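PDB 1OYZ: protein YibA from Escherichia coli, which is of unknown function but contains HEAT repeats, with an oxidoreductase activity that is only tentatively assigned. Local coordinates for residues Y68-D72 with D102-V107; E243-E247 with D275-R279; G173-N177 with D203-V208; L78-I83 with Q117-K121. All blocks are in the same frame, centred on the assembly; numbering follows the deposited sequence.

Interaction 1 of 4, residues Y68-D72 with D102-V107; sequences YIRRD and DKSACV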
loop_
_atom_site.group_PDB
_atom_site.type_symbol
_atom_site.label_atom_id
_atom_site.label_comp_id
_atom_site.label_asym_id
_atom_site.label_seq_id
_atom_site.Cartn_x
_atom_site.Cartn_y
_atom_site.Cartn_z
ATOM N N TYR A 68 -22.270 -3.887 -11.351
ATOM C CA TYR A 68 -21.088 -3.351 -10.684
ATOM C C TYR A 68 -19.831 -4.131 -11.013
ATOM O O TYR A 68 -18.731 -3.610 -10.921
ATOM C CB TYR A 68 -21.318 -3.246 -9.159
ATOM C CG TYR A 68 -21.276 -4.549 -8.431
ATOM C CD1 TYR A 68 -22.287 -5.493 -8.601
ATOM C CD2 TYR A 68 -20.168 -4.893 -7.651
ATOM C CE1 TYR A 68 -22.191 -6.735 -8.036
ATOM C CE2 TYR A 68 -20.069 -6.144 -7.074
ATOM C CZ TYR A 68 -21.075 -7.061 -7.278
ATOM O OH TYR A 68 -20.949 -8.337 -6.778
ATOM N N ILE A 69 -19.996 -5.377 -11.427
ATOM C CA ILE A 69 -18.848 -6.190 -11.788
ATOM C C ILE A 69 -18.214 -5.595 -13.044
ATOM O O ILE A 69 -16.994 -5.471 -13.144
ATOM C CB ILE A 69 -19.281 -7.629 -12.022
ATOM C CG1 ILE A 69 -19.915 -8.156 -10.733
ATOM C CG2 ILE A 69 -18.100 -8.481 -12.468
ATOM C CD1 ILE A 69 -20.370 -9.593 -10.794
ATOM N N ARG A 70 -19.050 -5.204 -13.996
ATOM C CA ARG A 70 -18.533 -4.584 -15.201
ATOM C C ARG A 70 -17.922 -3.234 -14.899
ATOM O O ARG A 70 -16.910 -2.878 -15.500
ATOM C CB ARG A 70 -19.619 -4.421 -16.265
ATOM C CG ARG A 70 -19.924 -5.699 -17.019
ATOM C CD ARG A 70 -20.968 -5.438 -18.106
ATOM N NE ARG A 70 -20.999 -6.509 -19.102
ATOM C CZ ARG A 70 -21.792 -6.497 -20.174
ATOM N NH1 ARG A 70 -22.621 -5.476 -20.384
ATOM N NH2 ARG A 70 -21.742 -7.495 -21.051
ATOM N N ARG A 71 -18.516 -2.479 -13.977
ATOM C CA ARG A 71 -17.968 -1.160 -13.674
ATOM C C ARG A 71 -16.595 -1.298 -13.035
ATOM O O ARG A 71 -15.670 -0.565 -13.356
ATOM C CB ARG A 71 -18.899 -0.367 -12.740
ATOM C CG ARG A 71 -20.224 0.064 -13.404
ATOM C CD ARG A 71 -20.863 1.324 -12.770
ATOM N NE ARG A 71 -21.165 1.186 -11.348
ATOM C CZ ARG A 71 -22.122 0.413 -10.839
ATOM N NH1 ARG A 71 -22.921 -0.319 -11.624
ATOM N NH2 ARG A 71 -22.244 0.320 -9.527
ATOM N N ASP A 72 -16.472 -2.257 -12.136
ATOM C CA ASP A 72 -15.229 -2.494 -11.450
ATOM C C ASP A 72 -14.152 -2.859 -12.478
ATOM O O ASP A 72 -13.088 -2.244 -12.536
ATOM C CB ASP A 72 -15.466 -3.607 -10.438
ATOM C CG ASP A 72 -14.266 -3.884 -9.590
ATOM O OD1 ASP A 72 -13.738 -2.959 -8.962
ATOM O OD2 ASP A 72 -13.854 -5.040 -9.541
ATOM N N ASP A 102 -19.553 6.149 -6.866
ATOM C CA ASP A 102 -20.153 4.869 -7.218
ATOM C C ASP A 102 -20.829 4.228 -6.028
ATOM O O ASP A 102 -20.283 4.189 -4.921
ATOM C CB ASP A 102 -19.140 3.881 -7.811
ATOM C CG ASP A 102 -19.806 2.856 -8.702
ATOM O OD1 ASP A 102 -20.382 1.871 -8.184
ATOM O OD2 ASP A 102 -19.786 3.050 -9.936
ATOM N N LYS A 103 -22.025 3.715 -6.272
ATOM C CA LYS A 103 -22.787 3.062 -5.234
ATOM C C LYS A 103 -22.164 1.778 -4.720
ATOM O O LYS A 103 -22.587 1.265 -3.695
ATOM C CB LYS A 103 -24.208 2.781 -5.719
ATOM C CG LYS A 103 -25.102 4.020 -5.792
ATOM C CD LYS A 103 -26.567 3.633 -5.483
ATOM C CE LYS A 103 -27.508 4.847 -5.380
ATOM N NZ LYS A 103 -28.874 4.469 -4.908
ATOM N N SER A 104 -21.171 1.242 -5.419
ATOM C CA SER A 104 -20.536 0.017 -4.950
ATOM C C SER A 104 -19.183 0.362 -4.323
ATOM O O SER A 104 -18.352 1.006 -4.950
ATOM C CB SER A 104 -20.341 -0.966 -6.110
ATOM O OG SER A 104 -19.245 -1.834 -5.856
ATOM N N ALA A 105 -18.969 -0.061 -3.083
ATOM C CA ALA A 105 -17.722 0.227 -2.427
ATOM C C ALA A 105 -16.592 -0.478 -3.205
ATOM O O ALA A 105 -15.479 0.057 -3.319
ATOM C CB ALA A 105 -17.776 -0.227 -0.949
ATOM N N CYS A 106 -16.870 -1.659 -3.763
ATOM C CA CYS A 106 -15.852 -2.369 -4.548
ATOM C C CYS A 106 -15.381 -1.479 -5.673
ATOM O O CYS A 106 -14.176 -1.260 -5.850
ATOM C CB CYS A 106 -16.402 -3.668 -5.128
ATOM S SG CYS A 106 -16.628 -4.874 -3.856
ATOM N N VAL A 107 -16.339 -0.956 -6.437
ATOM C CA VAL A 107 -16.001 -0.059 -7.520
ATOM C C VAL A 107 -15.194 1.143 -7.043
ATOM O O VAL A 107 -14.170 1.480 -7.647
ATOM C CB VAL A 107 -17.272 0.452 -8.279
ATOM C CG1 VAL A 107 -16.883 1.461 -9.347
ATOM C CG2 VAL A 107 -18.004 -0.721 -8.926
#
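Arg-71 reaches Asp-102 because its CG lies anti to its own carbonyl carbon (chi1 -69°) and its chain then bends at chi3, bringing the guanidinium edge round to the carboxylate. Asp-102 comes from the opposite direction, and the two planar groups lie nearly coplanar, 19° apart. The grip is side-on and two-pronged: Arg-71 NE donates to Asp-102 OD2 at 2.7 Å, and Arg-71 NH2 to Asp-102 OD1 at 2.8 Å, both on syn lone pairs. The anti lone pair of Asp-102 OD1 takes the backbone N of Ser-104 at 2.9 Å, closing an Asx turn. Ser-104 in turn is the N-cap of helix 105-121, its OG accepting from Val-107 N at 3.1 Å. Beside the salt bridge, Val-107 CG2 packs 3.6 Å from Tyr-68 O and 3.9 Å from Arg-71 CB, while Ser-104 CB lies 3.9 Å from Tyr-68 CB. Asp-72 approaches Val-107 through CB, but Asp-72 OD1 is hydrogen-bonded to Thr-110 OG1. Helix 88-101 adds Met-98 against Arg-71 and Val-107, and Arg-71 NH1 is hydrogen-bonded to Asp-65 O. With both oxygens engaged and OD1 shared between a side chain and a backbone N-H, the buried carboxylate of Asp-102 is fixed in rotation and probably stays ionised.

Interaction 2 of 4, residues E243-E247 with D275-R279; sequences EAAGE and DKLKR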
loop_
_atom_site.group_PDB
_atom_site.type_symbol
_atom_site.label_atom_id
_atom_site.label_comp_id
_atom_site.label_asym_id
_atom_site.label_seq_id
_atom_site.Cartn_x
_atom_site.Cartn_y
_atom_site.Cartn_z
ATOM N N GLU A 243 17.520 -3.992 14.178
ATOM C CA GLU A 243 17.938 -2.841 13.402
ATOM C C GLU A 243 17.470 -1.511 14.031
ATOM O O GLU A 243 18.212 -0.513 14.042
ATOM C CB GLU A 243 17.383 -2.971 11.990
ATOM C CG GLU A 243 17.529 -1.723 11.167
ATOM C CD GLU A 243 18.948 -1.494 10.775
ATOM O OE1 GLU A 243 19.236 -0.486 10.080
ATOM O OE2 GLU A 243 19.786 -2.336 11.167
ATOM N N ALA A 244 16.228 -1.500 14.520
ATOM C CA ALA A 244 15.659 -0.317 15.175
ATOM C C ALA A 244 16.492 -0.008 16.430
ATOM O O ALA A 244 16.747 1.153 16.759
ATOM C CB ALA A 244 14.217 -0.577 15.566
ATOM N N ALA A 245 16.908 -1.068 17.115
ATOM C CA ALA A 245 17.722 -0.917 18.300
ATOM C C ALA A 245 18.983 -0.098 17.974
ATOM O O ALA A 245 19.394 0.766 18.762
ATOM C CB ALA A 245 18.079 -2.294 18.883
ATOM N N GLY A 246 19.582 -0.324 16.802
ATOM C CA GLY A 246 20.782 0.423 16.434
ATOM C C GLY A 246 20.449 1.850 16.028
ATOM O O GLY A 246 21.202 2.794 16.295
ATOM N N GLU A 247 19.304 2.007 15.377
ATOM C CA GLU A 247 18.851 3.311 14.938
ATOM C C GLU A 247 18.462 4.240 16.099
ATOM O O GLU A 247 18.734 5.428 16.039
ATOM C CB GLU A 247 17.666 3.152 13.978
ATOM C CG GLU A 247 18.049 2.684 12.585
ATOM C CD GLU A 247 18.921 3.697 11.863
ATOM O OE1 GLU A 247 18.541 4.904 11.853
ATOM O OE2 GLU A 247 19.983 3.290 11.304
ATOM N N ASP A 275 27.633 -1.234 16.574
ATOM C CA ASP A 275 28.577 -0.273 16.008
ATOM C C ASP A 275 27.978 1.112 15.932
ATOM O O ASP A 275 28.669 2.104 16.158
ATOM C CB ASP A 275 29.015 -0.722 14.616
ATOM C CG ASP A 275 29.776 -2.027 14.658
ATOM O OD1 ASP A 275 30.662 -2.133 15.528
ATOM O OD2 ASP A 275 29.501 -2.944 13.842
ATOM N N LYS A 276 26.691 1.166 15.599
ATOM C CA LYS A 276 25.977 2.438 15.506
ATOM C C LYS A 276 25.839 3.113 16.869
ATOM O O LYS A 276 25.983 4.327 16.985
ATOM C CB LYS A 276 24.579 2.227 14.923
ATOM C CG LYS A 276 24.578 1.759 13.493
ATOM C CD LYS A 276 23.161 1.620 12.975
ATOM C CE LYS A 276 23.129 0.768 11.716
ATOM N NZ LYS A 276 21.737 0.511 11.231
ATOM N N LEU A 277 25.553 2.313 17.892
ATOM C CA LEU A 277 25.390 2.824 19.240
ATOM C C LEU A 277 26.676 3.398 19.788
ATOM O O LEU A 277 26.696 4.514 20.317
ATOM C CB LEU A 277 24.888 1.721 20.180
ATOM C CG LEU A 277 23.420 1.343 20.004
ATOM C CD1 LEU A 277 22.968 0.340 21.066
ATOM C CD2 LEU A 277 22.607 2.612 20.101
ATOM N N LYS A 278 27.753 2.634 19.657
ATOM C CA LYS A 278 29.040 3.069 20.160
ATOM C C LYS A 278 29.478 4.369 19.526
ATOM O O LYS A 278 30.406 5.006 20.003
ATOM C CB LYS A 278 30.075 1.980 19.944
ATOM C CG LYS A 278 29.909 0.839 20.909
ATOM C CD LYS A 278 30.939 -0.214 20.630
ATOM C CE LYS A 278 30.961 -1.293 21.690
ATOM N NZ LYS A 278 31.995 -2.317 21.320
ATOM N N ARG A 279 28.794 4.761 18.455
ATOM C CA ARG A 279 29.104 6.009 17.779
ATOM C C ARG A 279 28.299 7.146 18.404
ATOM O O ARG A 279 27.190 6.934 18.908
ATOM C CB ARG A 279 28.802 5.911 16.281
ATOM C CG ARG A 279 29.939 5.302 15.477
ATOM C CD ARG A 279 29.828 5.633 13.988
ATOM N NE ARG A 279 29.230 4.554 13.207
ATOM C CZ ARG A 279 27.927 4.399 12.997
ATOM N NH1 ARG A 279 27.056 5.265 13.507
ATOM N NH2 ARG A 279 27.495 3.370 12.273
#
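Lys-276 on helix 268-277 extends to Glu-243 and Glu-247, two acids one turn apart on helix 239-248, in a helix-to-helix contact of this all-helical, HEAT-repeat-containing chain. The ionic part is a three-residue salt-bridge network. From a CG anti to the carbonyl carbon (chi1 -66°) the lysine chain runs extended, which carries its ammonium to both carboxylates. Lys-276 NZ is 2.9 Å from Glu-243 OE1, the two side chains crossing at about a right angle. Toward Glu-247 the same nitrogen donates over a longer 3.3 Å to OE2, on the anti lone pair. The bond to CB of each glutamate points away from segment 275-279, and a bend at chi2 brings the carboxylate back; Tyr-218 of helix 206-218 also touches both. With an alanine at Lys-276 the two carboxylates would probably lose their shared ammonium and be left as neighbouring like charges.

The packing part centres on Gly-246, where aliphatic carbons meet backbone carbonyls. A side chain on Gly-246 would come tight against Lys-276 CD, and its absence allows the lysine stem to lie close, with Lys-276 CB 3.7 Å from Gly-246 O. Leu-277, which also packs on Leu-254 and Leu-257 of helix 254-261, sets its CD2 branch 3.9 Å from Ala-245 O.

Interaction 3 of 4, residues G173-N177 with D203-V208; sequences GDVRN and DKNEEV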
loop_
_atom_site.group_PDB
_atom_site.type_symbol
_atom_site.label_atom_id
_atom_site.label_comp_id
_atom_site.label_asym_id
_atom_site.label_seq_id
_atom_site.Cartn_x
_atom_site.Cartn_y
_atom_site.Cartn_z
ATOM N N GLY A 173 -6.734 -2.874 10.898
ATOM C CA GLY A 173 -5.309 -3.022 11.117
ATOM C C GLY A 173 -4.485 -2.848 9.866
ATOM O O GLY A 173 -3.385 -2.292 9.892
ATOM N N ASP A 174 -5.037 -3.322 8.756
ATOM C CA ASP A 174 -4.384 -3.219 7.450
ATOM C C ASP A 174 -4.241 -1.727 7.041
ATOM O O ASP A 174 -3.187 -1.296 6.534
ATOM C CB ASP A 174 -5.238 -3.993 6.435
ATOM C CG ASP A 174 -4.541 -4.195 5.116
ATOM O OD1 ASP A 174 -4.084 -3.191 4.520
ATOM O OD2 ASP A 174 -4.454 -5.368 4.677
ATOM N N VAL A 175 -5.310 -0.959 7.252
ATOM C CA VAL A 175 -5.295 0.478 6.963
ATOM C C VAL A 175 -4.224 1.176 7.845
ATOM O O VAL A 175 -3.403 1.961 7.343
ATOM C CB VAL A 175 -6.678 1.149 7.259
ATOM C CG1 VAL A 175 -6.538 2.699 7.199
ATOM C CG2 VAL A 175 -7.726 0.682 6.241
ATOM N N ARG A 176 -4.246 0.900 9.152
ATOM C CA ARG A 176 -3.257 1.511 10.076
ATOM C C ARG A 176 -1.818 1.184 9.634
ATOM O O ARG A 176 -0.944 2.062 9.620
ATOM C CB ARG A 176 -3.450 1.023 11.539
ATOM C CG ARG A 176 -4.830 1.213 12.157
ATOM C CD ARG A 176 -4.775 1.120 13.713
ATOM N NE ARG A 176 -4.493 -0.228 14.218
ATOM C CZ ARG A 176 -5.312 -1.267 14.066
ATOM N NH1 ARG A 176 -4.973 -2.473 14.539
ATOM N NH2 ARG A 176 -6.479 -1.108 13.443
ATOM N N ASN A 177 -1.583 -0.065 9.240
ATOM C CA ASN A 177 -0.249 -0.477 8.823
ATOM C C ASN A 177 0.208 0.329 7.599
ATOM O O ASN A 177 1.335 0.844 7.558
ATOM C CB ASN A 177 -0.229 -1.998 8.555
ATOM C CG ASN A 177 1.182 -2.531 8.255
ATOM O OD1 ASN A 177 1.477 -2.954 7.137
ATOM N ND2 ASN A 177 2.048 -2.505 9.251
ATOM N N ASP A 203 -0.709 -1.804 19.889
ATOM C CA ASP A 203 -1.669 -2.293 18.873
ATOM C C ASP A 203 -1.794 -3.823 18.899
ATOM O O ASP A 203 -0.817 -4.533 19.148
ATOM C CB ASP A 203 -1.234 -1.855 17.468
ATOM C CG ASP A 203 -2.376 -1.898 16.461
ATOM O OD1 ASP A 203 -2.866 -3.010 16.114
ATOM O OD2 ASP A 203 -2.775 -0.801 16.012
ATOM N N LYS A 204 -2.987 -4.343 18.628
ATOM C CA LYS A 204 -3.174 -5.782 18.626
ATOM C C LYS A 204 -2.527 -6.436 17.414
ATOM O O LYS A 204 -2.330 -7.641 17.377
ATOM C CB LYS A 204 -4.656 -6.112 18.581
ATOM C CG LYS A 204 -5.282 -5.673 17.269
ATOM C CD LYS A 204 -6.753 -6.092 17.145
ATOM C CE LYS A 204 -7.644 -5.394 18.163
ATOM N NZ LYS A 204 -9.088 -5.644 17.853
ATOM N N ASN A 205 -2.227 -5.630 16.406
ATOM C CA ASN A 205 -1.657 -6.128 15.167
ATOM C C ASN A 205 -0.139 -6.066 15.180
ATOM O O ASN A 205 0.422 -4.975 15.134
ATOM C CB ASN A 205 -2.196 -5.293 14.004
ATOM C CG ASN A 205 -1.766 -5.826 12.661
ATOM O OD1 ASN A 205 -0.608 -6.151 12.453
ATOM N ND2 ASN A 205 -2.701 -5.907 11.734
ATOM N N GLU A 206 0.510 -7.237 15.229
ATOM C CA GLU A 206 1.986 -7.349 15.253
ATOM C C GLU A 206 2.638 -6.505 14.171
ATOM O O GLU A 206 3.656 -5.850 14.405
ATOM C CB GLU A 206 2.451 -8.808 15.043
ATOM C CG GLU A 206 2.018 -9.418 13.678
ATOM C CD GLU A 206 3.050 -10.390 12.971
ATOM O OE1 GLU A 206 4.244 -10.036 12.785
ATOM O OE2 GLU A 206 2.635 -11.500 12.565
ATOM N N GLU A 207 2.064 -6.531 12.974
ATOM C CA GLU A 207 2.638 -5.764 11.869
ATOM C C GLU A 207 2.652 -4.279 12.159
ATOM O O GLU A 207 3.581 -3.567 11.773
ATOM C CB GLU A 207 1.856 -6.013 10.576
ATOM C CG GLU A 207 2.069 -7.392 9.973
ATOM C CD GLU A 207 1.329 -7.580 8.648
ATOM O OE1 GLU A 207 1.426 -6.708 7.750
ATOM O OE2 GLU A 207 0.653 -8.613 8.504
ATOM N N VAL A 208 1.599 -3.802 12.818
ATOM C CA VAL A 208 1.512 -2.381 13.161
ATOM C C VAL A 208 2.555 -2.050 14.258
ATOM O O VAL A 208 3.244 -1.048 14.171
ATOM C CB VAL A 208 0.053 -1.979 13.639
ATOM C CG1 VAL A 208 0.046 -0.543 14.125
ATOM C CG2 VAL A 208 -0.941 -2.108 12.471
#
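An Asx turn followed by an N-cap leads into helix 206-218, and Arg-176 of helix 173-186 docks on it through Asp-203. The arginine presents its edge: Arg-176 NE donates to Asp-203 OD2, which lies 16° out of the guanidinium plane, at an unusually short 2.5 Å, and Arg-176 NH1 donates to Asp-203 OD1 at 2.7 Å. Both bonds use syn lone pairs, and the two planes lie 17° apart. The anti lone pair of Asp-203 OD1 receives Asn-205 N, which closes the turn. A leucine in place of Asp-203 would probably leave the Arg-176 guanidinium without its counter-charge and Asn-205 N without this acceptor.

Here the turn joins successive helices of a HEAT-repeat chain, helix 191-200 contributing Met-200 against Arg-176 and Val-208. Arg-176 NH2 also donates a hydrogen bond to Asp-170 O. At the cap, Asn-205 OD1 accepts from Val-208 N at 3.2 Å, with the donor well above the carbonyl plane, and more weakly from Glu-207 N. The amide ND2 of Asn-205 rests 3.9 Å from Gly-173 CA, where a CB would clash with it. Val-208 directs CG2 at Gly-173 O, 3.6 Å away, a branch set anti to the carbonyl carbon. Asn-177 CB lies 4.0 Å from Val-208 CG2.

Interaction 4 of 4, residues L78-I83 with Q117-K121; sequences LGQIKI and QRCKK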
loop_
_atom_site.group_PDB
_atom_site.type_symbol
_atom_site.label_atom_id
_atom_site.label_comp_id
_atom_site.label_asym_id
_atom_site.label_seq_id
_atom_site.Cartn_x
_atom_site.Cartn_y
_atom_site.Cartn_z
ATOM N N LEU A 78 -8.956 0.632 -17.008
ATOM C CA LEU A 78 -8.636 2.040 -17.201
ATOM C C LEU A 78 -7.462 2.551 -16.357
ATOM O O LEU A 78 -6.832 3.540 -16.702
ATOM C CB LEU A 78 -9.909 2.860 -16.928
ATOM C CG LEU A 78 -10.659 3.535 -18.093
ATOM C CD1 LEU A 78 -10.474 2.773 -19.374
ATOM C CD2 LEU A 78 -12.136 3.699 -17.754
ATOM N N GLY A 79 -7.151 1.883 -15.259
ATOM C CA GLY A 79 -6.038 2.355 -14.445
ATOM C C GLY A 79 -4.644 2.127 -15.024
ATOM O O GLY A 79 -3.696 2.827 -14.661
ATOM N N GLN A 80 -4.494 1.166 -15.930
ATOM C CA GLN A 80 -3.168 0.909 -16.486
ATOM C C GLN A 80 -3.041 0.858 -18.024
ATOM O O GLN A 80 -1.938 0.910 -18.560
ATOM C CB GLN A 80 -2.614 -0.373 -15.839
ATOM C CG GLN A 80 -2.347 -0.207 -14.333
ATOM C CD GLN A 80 -2.180 -1.524 -13.600
ATOM O OE1 GLN A 80 -1.183 -2.220 -13.777
ATOM N NE2 GLN A 80 -3.164 -1.878 -12.773
ATOM N N ILE A 81 -4.166 0.771 -18.728
ATOM C CA ILE A 81 -4.169 0.716 -20.185
ATOM C C ILE A 81 -3.623 2.032 -20.751
ATOM O O ILE A 81 -3.778 3.095 -20.142
ATOM C CB ILE A 81 -5.612 0.494 -20.703
ATOM C CG1 ILE A 81 -5.604 -0.041 -22.144
ATOM C CG2 ILE A 81 -6.392 1.805 -20.635
ATOM C CD1 ILE A 81 -6.977 -0.586 -22.598
ATOM N N LYS A 82 -2.971 1.965 -21.909
ATOM C CA LYS A 82 -2.461 3.177 -22.537
ATOM C C LYS A 82 -3.624 3.933 -23.194
ATOM O O LYS A 82 -4.519 3.327 -23.789
ATOM C CB LYS A 82 -1.386 2.832 -23.570
ATOM C CG LYS A 82 -0.047 2.450 -22.937
ATOM C CD LYS A 82 1.059 2.347 -23.983
ATOM C CE LYS A 82 2.429 2.557 -23.366
ATOM N NZ LYS A 82 3.424 2.849 -24.437
ATOM N N ILE A 83 -3.621 5.252 -23.057
ATOM C CA ILE A 83 -4.671 6.090 -23.625
ATOM C C ILE A 83 -4.089 7.339 -24.247
ATOM O O ILE A 83 -3.163 7.946 -23.710
ATOM C CB ILE A 83 -5.695 6.557 -22.561
ATOM C CG1 ILE A 83 -4.980 7.345 -21.475
ATOM C CG2 ILE A 83 -6.451 5.348 -21.980
ATOM C CD1 ILE A 83 -5.877 7.768 -20.335
ATOM N N GLN A 117 -2.749 4.840 -10.179
ATOM C CA GLN A 117 -1.970 4.340 -11.294
ATOM C C GLN A 117 -1.759 5.470 -12.300
ATOM O O GLN A 117 -0.632 5.771 -12.687
ATOM C CB GLN A 117 -2.709 3.218 -11.999
ATOM C CG GLN A 117 -3.120 2.062 -11.132
ATOM C CD GLN A 117 -1.974 1.144 -10.794
ATOM O OE1 GLN A 117 -2.174 -0.056 -10.594
ATOM N NE2 GLN A 117 -0.767 1.695 -10.716
ATOM N N ARG A 118 -2.854 6.101 -12.711
ATOM C CA ARG A 118 -2.779 7.171 -13.695
ATOM C C ARG A 118 -1.940 8.368 -13.227
ATOM O O ARG A 118 -1.237 8.991 -14.023
ATOM C CB ARG A 118 -4.195 7.640 -14.084
ATOM C CG ARG A 118 -5.134 6.519 -14.555
ATOM C CD ARG A 118 -5.706 6.775 -15.963
ATOM N NE ARG A 118 -4.635 6.941 -16.946
ATOM C CZ ARG A 118 -4.194 6.004 -17.778
ATOM N NH1 ARG A 118 -4.733 4.791 -17.788
ATOM N NH2 ARG A 118 -3.172 6.274 -18.587
ATOM N N CYS A 119 -2.002 8.688 -11.940
ATOM C CA CYS A 119 -1.240 9.816 -11.427
ATOM C C CYS A 119 0.259 9.517 -11.505
ATOM O O CYS A 119 1.069 10.359 -11.925
ATOM C CB CYS A 119 -1.635 10.109 -9.983
ATOM S SG CYS A 119 -0.918 11.638 -9.296
ATOM N N LYS A 120 0.632 8.312 -11.109
ATOM C CA LYS A 120 2.031 7.964 -11.161
ATOM C C LYS A 120 2.563 8.179 -12.584
ATOM O O LYS A 120 3.647 8.737 -12.760
ATOM C CB LYS A 120 2.227 6.524 -10.723
ATOM C CG LYS A 120 3.649 6.223 -10.351
ATOM C CD LYS A 120 3.762 4.823 -9.787
ATOM C CE LYS A 120 5.159 4.559 -9.253
ATOM N NZ LYS A 120 5.228 3.199 -8.640
ATOM N N LYS A 121 1.800 7.763 -13.594
ATOM C CA LYS A 121 2.243 7.948 -14.970
ATOM C C LYS A 121 2.158 9.415 -15.436
ATOM O O LYS A 121 2.790 9.805 -16.418
ATOM C CB LYS A 121 1.426 7.077 -15.941
ATOM C CG LYS A 121 1.454 5.564 -15.666
ATOM C CD LYS A 121 1.245 4.770 -16.964
ATOM C CE LYS A 121 0.193 3.659 -16.842
ATOM N NZ LYS A 121 -1.168 4.176 -16.492
HETATM O O HOH W 1 -1.693 5.962 -20.976
#
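Arg-118 meets the backbone carbonyls of Leu-78 and Ile-81, in a contact that joins the C-terminal ends of helices 68-80 and 105-121 in this all-helical chain. The backbones come nearest where Gly-79 CA lies 5.5 Å from Gln-117 CA.

In the polar part, Arg-118 NH1 donates to Leu-78 O at 2.7 Å and to Ile-81 O at 3.1 Å, with N-H...O angles of 150° and 163°. Both oxygens lie close to the guanidinium plane; from the acceptor side, NH1 is in the carbonyl plane of Ile-81 but tilted from that of Leu-78. Bends at chi2 (-123°) and chi3 turn the Arg-118 chain toward segment 78-83. A water oxygen accepts from Ile-83 N at 2.9 Å and, weakly, from Arg-118 NH2. Lys-121 NZ lies above one guanidinium face, offset toward the rim.

The apolar part covers the opposite face, where Ile-83 CD1 lies 3.5 Å from Arg-118 CZ. Ile-83 also touches Glu-88 and Val-91 of helix 88-101, while Leu-78 reaches helices 53-63 and 88-101.

One nitrogen of the buried Arg-118 thus serves two carbonyls of the chain leaving helix 68-80 and, with the hydrophobic cover of Ile-83, holds that exit against helix 105-121.

Overall arrangement
Interactions 1 and 4 join the same two helices, 68-80 and 105-121, near their opposite ends: their centres are 18 Å apart, their nearest atoms about 7 Å, and their segments alternate along the chain. Interaction 3 follows later in the sequence, its centre 27 Å from that of interaction 1, and repeats its pattern of an arginine paired with the aspartate of an Asx turn before a capped helix. Interaction 2 lies near the C-terminal end, 25 Å from interaction 3 and 49 Å from interaction 1 between centres, on the opposite side of the chain's centre from interactions 1 and 4. None touches another, so the four contacts mark separate places along an elongated helical solenoid.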